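Local structure of KLLA0E08119p (3VA7) at residues A[761-766]-A[782-787]; A[767-772]-A[809-814]; A[665-670]-A[685-690]; A[846-851]-A[899-904]. The protein is the biotin-dependent urea carboxylase part of a longer two-activity enzyme and probably carboxylates urea with ATP and bicarbonate to form urea-1-carboxylate (allophanate). All blocks are in the same frame, centred on the assembly; numbering follows the deposited sequence.

Contact 1 (A[761-766]-A[782-787]); sequences VVAEAE and VPLSYG. With NA (sodium ion), chain K.
Glu766 and Leu784 meet beside a flat group, the Glu766 carboxylate: Leu784 CD2 comes in from one side of its plane and touches the stem below it, 4.4 Å from Glu766 CG. Its oxygens have other partners: Glu766 OE1 receives the backbone N-H of Gly666 and makes a salt bridge with Lys769, while Leu811 also packs against this side chain. The segments begin in the last residues of strands 756-762 and 778-783, which pair with opposite edges of strand 662-669 in a curled sheet of the carboxyltransferase A/B region, consistent with the cyclophilin-like barrel of this family. With that strand between them, the two segments meet through side chains. Ala763 suits its place because a single methyl is enough to reach Leu784, with Ala763 CB lying 4.4 Å from Leu784 CD2. Leucine, branched and apolar, can serve both this methyl and the CH2 chain of Glu766, and it also rests on Leu792 of helix 786-802, whose N-cap is Ser785, with OG capping Val788 N. On the other segment the chain turns sharply after the strand, and Glu766 N bonds to Ala763 O at 2.7 Å. Glu764 stands in this turn and reaches the sodium ion, with CG anti to the backbone N (chi1 -177°) and the rest of the chain extended. Asp845 also binds the ion. Water 1 lies 2.9 Å from the sodium ion, and Glu764 OE2 binds the same ion at 2.7 Å.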
loop_
_atom_site.group_PDB
_atom_site.type_symbol
_atom_site.label_atom_id
_atom_site.label_comp_id
_atom_site.label_asym_id
_atom_site.label_seq_id
_atom_site.Cartn_x
_atom_site.Cartn_y
_atom_site.Cartn_z
ATOM N N VAL A 761 28.038 -0.579 -12.737
ATOM C CA VAL A 761 27.105 -1.067 -11.734
ATOM C C VAL A 761 27.838 -1.535 -10.464
ATOM O O VAL A 761 28.695 -2.442 -10.500
ATOM C CB VAL A 761 26.274 -2.274 -12.250
ATOM C CG1 VAL A 761 25.292 -2.718 -11.171
ATOM C CG2 VAL A 761 25.568 -1.964 -13.638
ATOM N N VAL A 762 27.476 -0.922 -9.337
ATOM C CA VAL A 762 27.993 -1.255 -8.060
ATOM C C VAL A 762 27.815 -2.762 -7.872
ATOM O O VAL A 762 26.733 -3.338 -8.255
ATOM C CB VAL A 762 27.244 -0.458 -6.973
ATOM C CG1 VAL A 762 27.668 -0.929 -5.588
ATOM C CG2 VAL A 762 27.470 1.054 -7.161
ATOM N N ALA A 763 28.843 -3.423 -7.298
ATOM C CA ALA A 763 28.782 -4.875 -7.227
ATOM C C ALA A 763 27.779 -5.243 -6.186
ATOM O O ALA A 763 27.649 -4.561 -5.223
ATOM C CB ALA A 763 30.139 -5.507 -6.937
ATOM N N GLU A 764 27.056 -6.320 -6.386
ATOM C CA GLU A 764 26.024 -6.674 -5.450
ATOM C C GLU A 764 26.468 -6.385 -4.020
ATOM O O GLU A 764 25.736 -5.746 -3.246
ATOM C CB GLU A 764 25.699 -8.150 -5.590
ATOM C CG GLU A 764 24.561 -8.627 -4.705
ATOM C CD GLU A 764 24.154 -10.047 -5.031
ATOM O OE1 GLU A 764 23.373 -10.618 -4.254
ATOM O OE2 GLU A 764 24.648 -10.605 -6.063
ATOM N N ALA A 765 27.678 -6.856 -3.707
ATOM C CA ALA A 765 28.199 -6.974 -2.354
ATOM C C ALA A 765 28.796 -5.659 -1.935
ATOM O O ALA A 765 29.185 -5.504 -0.765
ATOM C CB ALA A 765 29.287 -8.045 -2.322
ATOM N N GLU A 766 28.925 -4.746 -2.893
ATOM C CA GLU A 766 29.311 -3.375 -2.596
ATOM C C GLU A 766 28.132 -2.398 -2.346
ATOM O O GLU A 766 28.331 -1.307 -1.798
ATOM C CB GLU A 766 30.269 -2.831 -3.657
ATOM C CG GLU A 766 31.542 -3.616 -3.700
ATOM C CD GLU A 766 32.562 -3.038 -2.759
ATOM O OE1 GLU A 766 32.988 -1.899 -3.038
ATOM O OE2 GLU A 766 32.912 -3.688 -1.757
ATOM N N VAL A 782 35.569 2.016 -8.135
ATOM C CA VAL A 782 36.791 1.275 -8.287
ATOM C C VAL A 782 36.425 0.043 -9.157
ATOM O O VAL A 782 35.485 -0.703 -8.835
ATOM C CB VAL A 782 37.243 0.988 -6.838
ATOM C CG1 VAL A 782 37.033 -0.402 -6.453
ATOM C CG2 VAL A 782 38.645 1.487 -6.597
ATOM N N PRO A 783 37.088 -0.125 -10.318
ATOM C CA PRO A 783 36.738 -1.250 -11.209
ATOM C C PRO A 783 37.103 -2.613 -10.635
ATOM O O PRO A 783 38.120 -2.800 -9.944
ATOM C CB PRO A 783 37.538 -0.979 -12.474
ATOM C CG PRO A 783 38.656 -0.146 -12.015
ATOM C CD PRO A 783 38.268 0.614 -10.790
ATOM N N LEU A 784 36.239 -3.563 -10.912
ATOM C CA LEU A 784 36.281 -4.849 -10.285
ATOM C C LEU A 784 35.825 -5.826 -11.394
ATOM O O LEU A 784 34.898 -5.491 -12.206
ATOM C CB LEU A 784 35.312 -4.843 -9.122
ATOM C CG LEU A 784 35.726 -4.908 -7.654
ATOM C CD1 LEU A 784 36.748 -3.877 -7.290
ATOM C CD2 LEU A 784 34.482 -4.879 -6.731
ATOM N N SER A 785 36.535 -6.969 -11.460
ATOM C CA SER A 785 36.245 -8.066 -12.365
ATOM C C SER A 785 35.024 -8.821 -11.863
ATOM O O SER A 785 34.725 -8.855 -10.645
ATOM C CB SER A 785 37.414 -9.049 -12.399
ATOM O OG SER A 785 37.491 -9.803 -11.177
ATOM N N TYR A 786 34.344 -9.481 -12.798
ATOM C CA TYR A 786 33.245 -10.346 -12.414
ATOM C C TYR A 786 33.634 -11.260 -11.226
ATOM O O TYR A 786 32.874 -11.387 -10.257
ATOM C CB TYR A 786 32.764 -11.133 -13.635
ATOM C CG TYR A 786 31.808 -12.227 -13.239
ATOM C CD1 TYR A 786 30.450 -11.932 -12.883
ATOM C CD2 TYR A 786 32.259 -13.575 -13.158
ATOM C CE1 TYR A 786 29.563 -12.956 -12.496
ATOM C CE2 TYR A 786 31.373 -14.581 -12.757
ATOM C CZ TYR A 786 30.038 -14.266 -12.434
ATOM O OH TYR A 786 29.225 -15.304 -12.033
ATOM N N GLY A 787 34.823 -11.885 -11.287
ATOM C CA GLY A 787 35.215 -12.901 -10.299
ATOM C C GLY A 787 35.438 -12.295 -8.916
ATOM O O GLY A 787 34.984 -12.807 -7.865
HETATM NA NA NA K . 26.677 -12.041 -7.164
HETATM O O HOH W 1 24.331 -13.489 -6.152
#

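Contact 2 (A[767-772]-A[809-814]); sequences LWKVGQ and LELSDD
Lys769 and Leu811 touch directly, the ammonium nitrogen lying against the leucine's hydrocarbon: Lys769 NZ is 3.4 Å from Leu811 CD2 and 3.9 Å from Leu811 CB. The second pair is looser. Trp768 CZ2 lies 4.3 Å from Glu810 OE2, which approaches the indole obliquely, and water 2 joins the two residues. This water sits at the indole edge, in the ring plane, where it accepts the N-H of Trp768 NE1 at 3.2 Å; it donates in turn to Glu810 OE2, also at 3.2 Å. The shell behind these atoms sets their places. Lys769 CG lies 3.6 Å above one face of the Trp768 ring, toward its rim, so the lysine stem packs on the indole of its neighbour in the short, weakly bonded helix 767-770. Beyond CG the lysine chain is fully extended, which brings NZ to a salt bridge with Glu766 and a weak hydrogen bond to Lys664 O. Glu810 is steadied by Thr656, whose OG1 bonds to its OE1. The contact joins the loop between helix 786-802 and strand 824-828 to helix 767-770 of the carboxyltransferase A/B region. Each residue type fits: tryptophan offers a single N-H at its ring edge, lysine a long aliphatic stem, leucine an apolar cover. Glu810 OE2 stands 5.9 Å from Lys769 NZ, so their attraction is probably only long-range, and the bridge between the segments rests on water and packing.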
loop_
_atom_site.group_PDB
_atom_site.type_symbol
_atom_site.label_atom_id
_atom_site.label_comp_id
_atom_site.label_asym_id
_atom_site.label_seq_id
_atom_site.Cartn_x
_atom_site.Cartn_y
_atom_site.Cartn_z
ATOM N N LEU A 767 26.920 -2.798 -2.727
ATOM C CA LEU A 767 25.724 -1.943 -2.558
ATOM C C LEU A 767 25.496 -1.470 -1.120
ATOM O O LEU A 767 25.007 -0.372 -0.937
ATOM C CB LEU A 767 24.461 -2.629 -3.110
ATOM C CG LEU A 767 24.155 -2.130 -4.516
ATOM C CD1 LEU A 767 22.958 -2.867 -5.122
ATOM C CD2 LEU A 767 23.864 -0.638 -4.455
ATOM N N TRP A 768 25.851 -2.287 -0.118
ATOM C CA TRP A 768 25.711 -1.889 1.273
ATOM C C TRP A 768 26.402 -0.587 1.576
ATOM O O TRP A 768 25.953 0.128 2.419
ATOM C CB TRP A 768 26.244 -2.938 2.230
ATOM C CG TRP A 768 27.757 -2.845 2.496
ATOM C CD1 TRP A 768 28.751 -3.510 1.824
ATOM C CD2 TRP A 768 28.416 -2.046 3.499
ATOM N NE1 TRP A 768 29.993 -3.168 2.342
ATOM C CE2 TRP A 768 29.818 -2.282 3.372
ATOM C CE3 TRP A 768 27.964 -1.156 4.487
ATOM C CZ2 TRP A 768 30.772 -1.669 4.211
ATOM C CZ3 TRP A 768 28.904 -0.530 5.303
ATOM C CH2 TRP A 768 30.303 -0.796 5.156
ATOM N N LYS A 769 27.499 -0.293 0.898
ATOM C CA LYS A 769 28.184 0.971 1.086
ATOM C C LYS A 769 27.261 2.099 0.713
ATOM O O LYS A 769 27.165 3.110 1.455
ATOM C CB LYS A 769 29.490 1.063 0.277
ATOM C CG LYS A 769 30.675 0.338 0.933
ATOM C CD LYS A 769 31.868 0.232 -0.023
ATOM C CE LYS A 769 32.879 -0.667 0.600
ATOM N NZ LYS A 769 33.842 -1.237 -0.379
ATOM N N VAL A 770 26.574 1.921 -0.422
ATOM C CA VAL A 770 25.676 2.942 -0.952
ATOM C C VAL A 770 24.540 3.190 0.038
ATOM O O VAL A 770 24.113 4.326 0.224
ATOM C CB VAL A 770 25.190 2.582 -2.373
ATOM C CG1 VAL A 770 24.293 3.674 -2.958
ATOM C CG2 VAL A 770 26.400 2.397 -3.263
ATOM N N GLY A 771 24.114 2.158 0.740
ATOM C CA GLY A 771 23.186 2.356 1.874
ATOM C C GLY A 771 23.701 3.107 3.118
ATOM O O GLY A 771 22.984 3.250 4.114
ATOM N N GLN A 772 24.934 3.580 3.081
ATOM C CA GLN A 772 25.481 4.253 4.250
ATOM C C GLN A 772 25.985 5.637 3.884
ATOM O O GLN A 772 26.452 6.401 4.755
ATOM C CB GLN A 772 26.570 3.389 4.944
ATOM C CG GLN A 772 26.050 2.113 5.645
ATOM C CD GLN A 772 25.082 2.424 6.769
ATOM O OE1 GLN A 772 24.940 3.579 7.129
ATOM N NE2 GLN A 772 24.403 1.398 7.334
ATOM N N LEU A 809 35.566 -10.960 3.361
ATOM C CA LEU A 809 36.498 -10.300 2.493
ATOM C C LEU A 809 35.991 -8.925 2.164
ATOM O O LEU A 809 34.801 -8.739 2.045
ATOM C CB LEU A 809 36.607 -11.084 1.214
ATOM C CG LEU A 809 37.779 -12.026 1.190
ATOM C CD1 LEU A 809 37.259 -13.395 0.773
ATOM C CD2 LEU A 809 38.787 -11.452 0.193
ATOM N N GLU A 810 36.907 -7.973 2.013
ATOM C CA GLU A 810 36.567 -6.599 1.721
ATOM C C GLU A 810 37.526 -6.098 0.684
ATOM O O GLU A 810 38.604 -6.671 0.498
ATOM C CB GLU A 810 36.633 -5.703 2.957
ATOM C CG GLU A 810 35.444 -5.842 3.909
ATOM C CD GLU A 810 35.347 -4.685 4.911
ATOM O OE1 GLU A 810 36.266 -4.600 5.793
ATOM O OE2 GLU A 810 34.345 -3.894 4.819
ATOM N N LEU A 811 37.111 -5.045 -0.012
ATOM C CA LEU A 811 37.950 -4.305 -0.935
ATOM C C LEU A 811 39.389 -4.153 -0.408
ATOM O O LEU A 811 39.615 -3.830 0.782
ATOM C CB LEU A 811 37.311 -2.929 -1.147
ATOM C CG LEU A 811 37.183 -2.423 -2.573
ATOM C CD1 LEU A 811 36.534 -3.492 -3.414
ATOM C CD2 LEU A 811 36.410 -1.118 -2.670
ATOM N N SER A 812 40.354 -4.421 -1.285
ATOM C CA SER A 812 41.771 -4.151 -1.004
ATOM C C SER A 812 42.474 -4.037 -2.340
ATOM O O SER A 812 41.994 -4.608 -3.324
ATOM C CB SER A 812 42.413 -5.243 -0.141
ATOM O OG SER A 812 42.402 -6.488 -0.815
ATOM N N ASP A 813 43.586 -3.303 -2.387
ATOM C CA ASP A 813 44.212 -2.974 -3.675
ATOM C C ASP A 813 44.442 -4.117 -4.645
ATOM O O ASP A 813 44.251 -3.931 -5.844
ATOM C CB ASP A 813 45.481 -2.168 -3.476
ATOM C CG ASP A 813 45.207 -0.905 -2.704
ATOM O OD1 ASP A 813 44.316 -0.144 -3.159
ATOM O OD2 ASP A 813 45.827 -0.708 -1.622
ATOM N N ASP A 814 44.811 -5.291 -4.131
ATOM C CA ASP A 814 45.058 -6.452 -4.994
ATOM C C ASP A 814 43.769 -7.083 -5.536
ATOM O O ASP A 814 43.804 -8.012 -6.354
ATOM C CB ASP A 814 45.933 -7.503 -4.285
ATOM C CG ASP A 814 45.422 -7.857 -2.889
ATOM O OD1 ASP A 814 45.721 -7.070 -1.936
ATOM O OD2 ASP A 814 44.749 -8.931 -2.752
HETATM O O HOH W 2 32.965 -4.427 2.023
#

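Contact 3 (A[665-670]-A[685-690]); sequences IGVTCG and QFFNDK
Strand 662-669 runs past the C-terminal end of helix 680-688, the backbones coming nearest at Cys669 and Phe687, whose CA atoms are 10.0 Å apart; Asp689 N still bonds to Gln685 O at 2.8 Å as the chain leaves the helix. The Phe687 ring bridges that gap. Its CG stands anti to the carbonyl carbon (chi1 -68°), which swings the ring off the helix toward the strand. There Val667 CG2 meets the rim near the ring plane, 3.8 Å from Phe687 CE1. Two residues along, Cys669 SG lies 4.0 Å from Phe687 CZ. The sulfur is 5.0 Å from the ring centroid and 51° off its normal, an oblique sulfur-aromatic contact. One face of the Phe687 ring is taken by its neighbour Phe686, whose CD2 lies 3.6 Å above the ring plane over the centre. Pro783 and Gln759, from the two strands flanking 662-669, touch Phe687 as well, so the helix end packs across strand 662-669 and its two neighbours in the curled sheet of the carboxyltransferase A/B region. Beta-branched valine favours an extended chain and presents a compact surface, phenylalanine is long enough to span helix to strand, and cysteine is small and polarisable. Dispersion therefore dominates here, with perhaps a small sulfur-aromatic contribution, and no charge is buried between the segments.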
loop_
_atom_site.group_PDB
_atom_site.type_symbol
_atom_site.label_atom_id
_atom_site.label_comp_id
_atom_site.label_asym_id
_atom_site.label_seq_id
_atom_site.Cartn_x
_atom_site.Cartn_y
_atom_site.Cartn_z
ATOM N N ILE A 665 34.214 2.493 -3.748
ATOM C CA ILE A 665 33.074 1.649 -4.026
ATOM C C ILE A 665 33.294 0.830 -5.272
ATOM O O ILE A 665 33.416 1.391 -6.373
ATOM C CB ILE A 665 31.781 2.502 -4.060
ATOM C CG1 ILE A 665 31.595 3.167 -2.681
ATOM C CG2 ILE A 665 30.551 1.652 -4.455
ATOM C CD1 ILE A 665 30.236 3.642 -2.387
ATOM N N GLY A 666 33.359 -0.492 -5.111
ATOM C CA GLY A 666 33.692 -1.393 -6.232
ATOM C C GLY A 666 32.540 -1.554 -7.204
ATOM O O GLY A 666 31.377 -1.694 -6.786
ATOM N N VAL A 667 32.823 -1.535 -8.498
ATOM C CA VAL A 667 31.779 -1.691 -9.487
ATOM C C VAL A 667 32.301 -2.582 -10.602
ATOM O O VAL A 667 33.509 -2.692 -10.779
ATOM C CB VAL A 667 31.408 -0.339 -10.176
ATOM C CG1 VAL A 667 30.917 0.735 -9.173
ATOM C CG2 VAL A 667 32.557 0.174 -11.051
ATOM N N THR A 668 31.391 -3.194 -11.370
ATOM C CA THR A 668 31.735 -3.826 -12.627
ATOM C C THR A 668 31.475 -2.815 -13.730
ATOM O O THR A 668 30.442 -2.176 -13.734
ATOM C CB THR A 668 30.970 -5.136 -12.855
ATOM O OG1 THR A 668 29.575 -4.880 -12.992
ATOM C CG2 THR A 668 31.151 -6.083 -11.691
ATOM N N CYS A 669 32.433 -2.637 -14.629
ATOM C CA CYS A 669 32.289 -1.756 -15.776
ATOM C C CYS A 669 31.145 -2.245 -16.667
ATOM O O CYS A 669 30.992 -3.446 -16.831
ATOM C CB CYS A 669 33.595 -1.730 -16.591
ATOM S SG CYS A 669 35.083 -1.384 -15.626
ATOM N N GLY A 670 30.358 -1.322 -17.244
ATOM C CA GLY A 670 29.146 -1.657 -18.049
ATOM C C GLY A 670 27.763 -1.329 -17.474
ATOM O O GLY A 670 27.596 -1.352 -16.272
ATOM N N GLN A 685 37.933 9.963 -16.497
ATOM C CA GLN A 685 37.583 10.898 -15.424
ATOM C C GLN A 685 36.568 10.273 -14.503
ATOM O O GLN A 685 36.623 10.535 -13.303
ATOM C CB GLN A 685 36.924 12.176 -15.903
ATOM C CG GLN A 685 37.528 12.901 -17.062
ATOM C CD GLN A 685 36.787 14.198 -17.283
ATOM O OE1 GLN A 685 36.389 14.864 -16.306
ATOM N NE2 GLN A 685 36.591 14.571 -18.550
ATOM N N PHE A 686 35.654 9.455 -15.054
ATOM C CA PHE A 686 34.590 8.832 -14.269
ATOM C C PHE A 686 35.155 8.069 -13.103
ATOM O O PHE A 686 34.602 8.143 -12.007
ATOM C CB PHE A 686 33.684 7.928 -15.131
ATOM C CG PHE A 686 32.606 7.190 -14.349
ATOM C CD1 PHE A 686 31.362 7.791 -14.098
ATOM C CD2 PHE A 686 32.830 5.910 -13.857
ATOM C CE1 PHE A 686 30.323 7.128 -13.383
ATOM C CE2 PHE A 686 31.836 5.233 -13.130
ATOM C CZ PHE A 686 30.558 5.843 -12.914
ATOM N N PHE A 687 36.245 7.328 -13.368
ATOM C CA PHE A 687 36.908 6.456 -12.375
ATOM C C PHE A 687 38.061 7.164 -11.640
ATOM O O PHE A 687 38.421 6.763 -10.522
ATOM C CB PHE A 687 37.436 5.191 -13.028
ATOM C CG PHE A 687 36.363 4.236 -13.533
ATOM C CD1 PHE A 687 35.844 3.237 -12.710
ATOM C CD2 PHE A 687 35.943 4.271 -14.863
ATOM C CE1 PHE A 687 34.888 2.299 -13.187
ATOM C CE2 PHE A 687 34.974 3.354 -15.354
ATOM C CZ PHE A 687 34.443 2.367 -14.519
ATOM N N ASN A 688 38.634 8.208 -12.261
ATOM C CA ASN A 688 39.694 8.988 -11.629
ATOM C C ASN A 688 39.161 9.965 -10.583
ATOM O O ASN A 688 39.696 9.998 -9.475
ATOM C CB ASN A 688 40.561 9.735 -12.648
ATOM C CG ASN A 688 41.393 8.800 -13.561
ATOM O OD1 ASN A 688 41.492 7.565 -13.352
ATOM N ND2 ASN A 688 42.001 9.405 -14.600
ATOM N N ASP A 689 38.137 10.760 -10.920
ATOM C CA ASP A 689 37.564 11.743 -9.964
ATOM C C ASP A 689 36.652 11.185 -8.859
ATOM O O ASP A 689 36.179 10.041 -8.944
ATOM C CB ASP A 689 36.858 12.888 -10.682
ATOM C CG ASP A 689 37.748 13.542 -11.707
ATOM O OD1 ASP A 689 37.228 14.352 -12.519
ATOM O OD2 ASP A 689 38.967 13.197 -11.734
ATOM N N LYS A 690 36.469 11.999 -7.818
ATOM C CA LYS A 690 35.593 11.668 -6.732
ATOM C C LYS A 690 34.253 12.278 -7.007
ATOM O O LYS A 690 34.144 13.271 -7.719
ATOM C CB LYS A 690 36.136 12.170 -5.398
ATOM C CG LYS A 690 37.447 11.563 -5.083
ATOM C CD LYS A 690 37.565 11.125 -3.676
ATOM C CE LYS A 690 39.024 11.331 -3.194
ATOM N NZ LYS A 690 39.212 10.912 -1.751
#

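Contact 4 (A[846-851]-A[899-904]); sequences RYILVE and INQKAL
Ile848, on the central strand 847-852 of a five-stranded antiparallel sheet, packs against the first turn of helix 901-912. It meets Leu904 tip to tip, with Ile848 CD1 3.8 Å from Leu904 CD2, and the same methyl lies 3.7 Å from the backbone Gln901 O. Leu904 CG is anti to the backbone N (chi1 164°), which brings CD2 to the strand, and Leu904 also touches Phe894 of the adjoining strand 889-894. This is sheet-to-helix packing within the carboxyltransferase C/D region: a beta-branched isoleucine favours the strand, a leucine the helix, and their terminal methyls meet between the sheet and the helix. Gln901, at the start of the helix, adds a polar margin. The CG of its chain is 4.2 Å from Ile848 CD1, while the amide reaches past to water 3. This water accepts a hydrogen bond from Gln901 NE2 at 2.7 Å and donates one to Tyr847 O at 2.9 Å. Gln842 on strand 838-842 also accepts from Gln901 NE2, so the amide is held directly to strand 838-842 and through water 3 to strand 847-852. Asn900 occupies the N-cap position, and its backbone O receives Leu904 N at 3.0 Å.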
loop_
_atom_site.group_PDB
_atom_site.type_symbol
_atom_site.label_atom_id
_atom_site.label_comp_id
_atom_site.label_asym_id
_atom_site.label_seq_id
_atom_site.Cartn_x
_atom_site.Cartn_y
_atom_site.Cartn_z
ATOM N N ARG A 846 25.422 -9.521 -11.636
ATOM C CA ARG A 846 24.234 -10.408 -11.674
ATOM C C ARG A 846 23.500 -10.467 -13.024
ATOM O O ARG A 846 22.452 -11.125 -13.139
ATOM C CB ARG A 846 23.176 -9.971 -10.641
ATOM C CG ARG A 846 23.380 -10.490 -9.230
ATOM C CD ARG A 846 22.450 -9.869 -8.251
ATOM N NE ARG A 846 22.800 -8.464 -8.052
ATOM C CZ ARG A 846 22.151 -7.637 -7.222
ATOM N NH1 ARG A 846 21.117 -8.079 -6.499
ATOM N NH2 ARG A 846 22.582 -6.393 -7.076
ATOM N N TYR A 847 24.010 -9.790 -14.046
ATOM C CA TYR A 847 23.235 -9.751 -15.259
ATOM C C TYR A 847 24.068 -9.451 -16.446
ATOM O O TYR A 847 25.102 -8.755 -16.351
ATOM C CB TYR A 847 22.283 -8.555 -15.275
ATOM C CG TYR A 847 21.580 -8.110 -14.032
ATOM C CD1 TYR A 847 22.267 -7.425 -12.984
ATOM C CD2 TYR A 847 20.209 -8.295 -13.946
ATOM C CE1 TYR A 847 21.597 -6.989 -11.884
ATOM C CE2 TYR A 847 19.505 -7.836 -12.862
ATOM C CZ TYR A 847 20.184 -7.174 -11.848
ATOM O OH TYR A 847 19.393 -6.774 -10.820
ATOM N N ILE A 848 23.522 -9.893 -17.574
ATOM C CA ILE A 848 24.055 -9.596 -18.882
ATOM C C ILE A 848 22.919 -8.907 -19.625
ATOM O O ILE A 848 21.797 -9.394 -19.641
ATOM C CB ILE A 848 24.459 -10.917 -19.647
ATOM C CG1 ILE A 848 25.662 -11.647 -18.956
ATOM C CG2 ILE A 848 24.718 -10.659 -21.098
ATOM C CD1 ILE A 848 26.315 -12.849 -19.838
ATOM N N LEU A 849 23.204 -7.754 -20.207
ATOM C CA LEU A 849 22.240 -7.074 -21.019
ATOM C C LEU A 849 22.389 -7.483 -22.496
ATOM O O LEU A 849 23.477 -7.321 -23.061
ATOM C CB LEU A 849 22.460 -5.572 -20.830
ATOM C CG LEU A 849 21.512 -4.609 -21.581
ATOM C CD1 LEU A 849 20.100 -4.664 -21.031
ATOM C CD2 LEU A 849 22.046 -3.157 -21.566
ATOM N N VAL A 850 21.320 -7.972 -23.126
ATOM C CA VAL A 850 21.350 -8.348 -24.570
ATOM C C VAL A 850 20.684 -7.233 -25.372
ATOM O O VAL A 850 19.493 -6.929 -25.169
ATOM C CB VAL A 850 20.542 -9.685 -24.844
ATOM C CG1 VAL A 850 20.579 -10.088 -26.269
ATOM C CG2 VAL A 850 21.056 -10.815 -24.035
ATOM N N GLU A 851 21.413 -6.617 -26.283
ATOM C CA GLU A 851 20.848 -5.519 -27.082
ATOM C C GLU A 851 20.702 -5.815 -28.581
ATOM O O GLU A 851 21.670 -6.086 -29.272
ATOM C CB GLU A 851 21.712 -4.270 -26.919
ATOM C CG GLU A 851 21.675 -3.688 -25.547
ATOM C CD GLU A 851 22.577 -2.496 -25.486
ATOM O OE1 GLU A 851 23.477 -2.395 -26.352
ATOM O OE2 GLU A 851 22.394 -1.667 -24.583
ATOM N N ILE A 899 25.594 -20.771 -12.617
ATOM C CA ILE A 899 26.073 -20.609 -13.987
ATOM C C ILE A 899 26.928 -19.380 -13.944
ATOM O O ILE A 899 26.511 -18.441 -13.308
ATOM C CB ILE A 899 24.870 -20.403 -14.981
ATOM C CG1 ILE A 899 25.366 -20.229 -16.415
ATOM C CG2 ILE A 899 24.022 -19.193 -14.550
ATOM C CD1 ILE A 899 24.279 -20.384 -17.475
ATOM N N ASN A 900 28.121 -19.378 -14.547
ATOM C CA ASN A 900 28.986 -18.197 -14.508
ATOM C C ASN A 900 28.776 -17.331 -15.717
ATOM O O ASN A 900 28.128 -17.747 -16.676
ATOM C CB ASN A 900 30.482 -18.525 -14.352
ATOM C CG ASN A 900 31.016 -19.452 -15.449
ATOM O OD1 ASN A 900 31.241 -20.634 -15.187
ATOM N ND2 ASN A 900 31.188 -18.944 -16.676
ATOM N N GLN A 901 29.350 -16.143 -15.692
ATOM C CA GLN A 901 29.187 -15.197 -16.756
ATOM C C GLN A 901 29.499 -15.783 -18.124
ATOM O O GLN A 901 28.704 -15.633 -19.078
ATOM C CB GLN A 901 30.073 -13.971 -16.500
ATOM C CG GLN A 901 29.641 -12.748 -17.217
ATOM C CD GLN A 901 30.651 -11.617 -17.100
ATOM O OE1 GLN A 901 31.834 -11.753 -17.478
ATOM N NE2 GLN A 901 30.184 -10.466 -16.591
ATOM N N LYS A 902 30.658 -16.439 -18.224
ATOM C CA LYS A 902 31.152 -16.940 -19.490
ATOM C C LYS A 902 30.202 -17.966 -20.035
ATOM O O LYS A 902 29.876 -17.910 -21.216
ATOM C CB LYS A 902 32.552 -17.534 -19.344
ATOM C CG LYS A 902 33.688 -16.507 -19.405
ATOM C CD LYS A 902 35.075 -17.227 -19.372
ATOM C CE LYS A 902 36.271 -16.210 -19.319
ATOM N NZ LYS A 902 37.587 -16.936 -19.516
ATOM N N ALA A 903 29.717 -18.854 -19.166
ATOM C CA ALA A 903 28.766 -19.903 -19.563
ATOM C C ALA A 903 27.427 -19.378 -20.081
ATOM O O ALA A 903 26.879 -19.927 -21.098
ATOM C CB ALA A 903 28.540 -20.926 -18.427
ATOM N N LEU A 904 26.881 -18.352 -19.385
ATOM C CA LEU A 904 25.608 -17.772 -19.772
ATOM C C LEU A 904 25.737 -17.043 -21.159
ATOM O O LEU A 904 24.899 -17.206 -22.079
ATOM C CB LEU A 904 25.115 -16.863 -18.663
ATOM C CG LEU A 904 24.007 -15.911 -19.090
ATOM C CD1 LEU A 904 22.783 -16.736 -19.362
ATOM C CD2 LEU A 904 23.728 -14.893 -18.022
HETATM O O HOH W 3 27.645 -10.073 -15.901
#

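Overall arrangement
From the N terminus, contact 3 closes first, returning over 14 residues from strand 662-669 to the end of helix 680-688. Contact 1 then opens at 761, and contact 2 at 767 before contact 1 has closed, so these two cross: 782-787 ends the loop begun by 761-766, and 809-814 ends the later one. Contacts 1 and 3 share a sheet, Val782 O meeting Val667 N at 2.8 Å. Leu811 of contact 2 touches Leu784 and Val782. Contact 4 closes last, over 47 residues, within the C/D region. The salt bridge between Glu764 and Arg846 ties it to contact 1, joining the A/B and C/D regions beside the sodium ion.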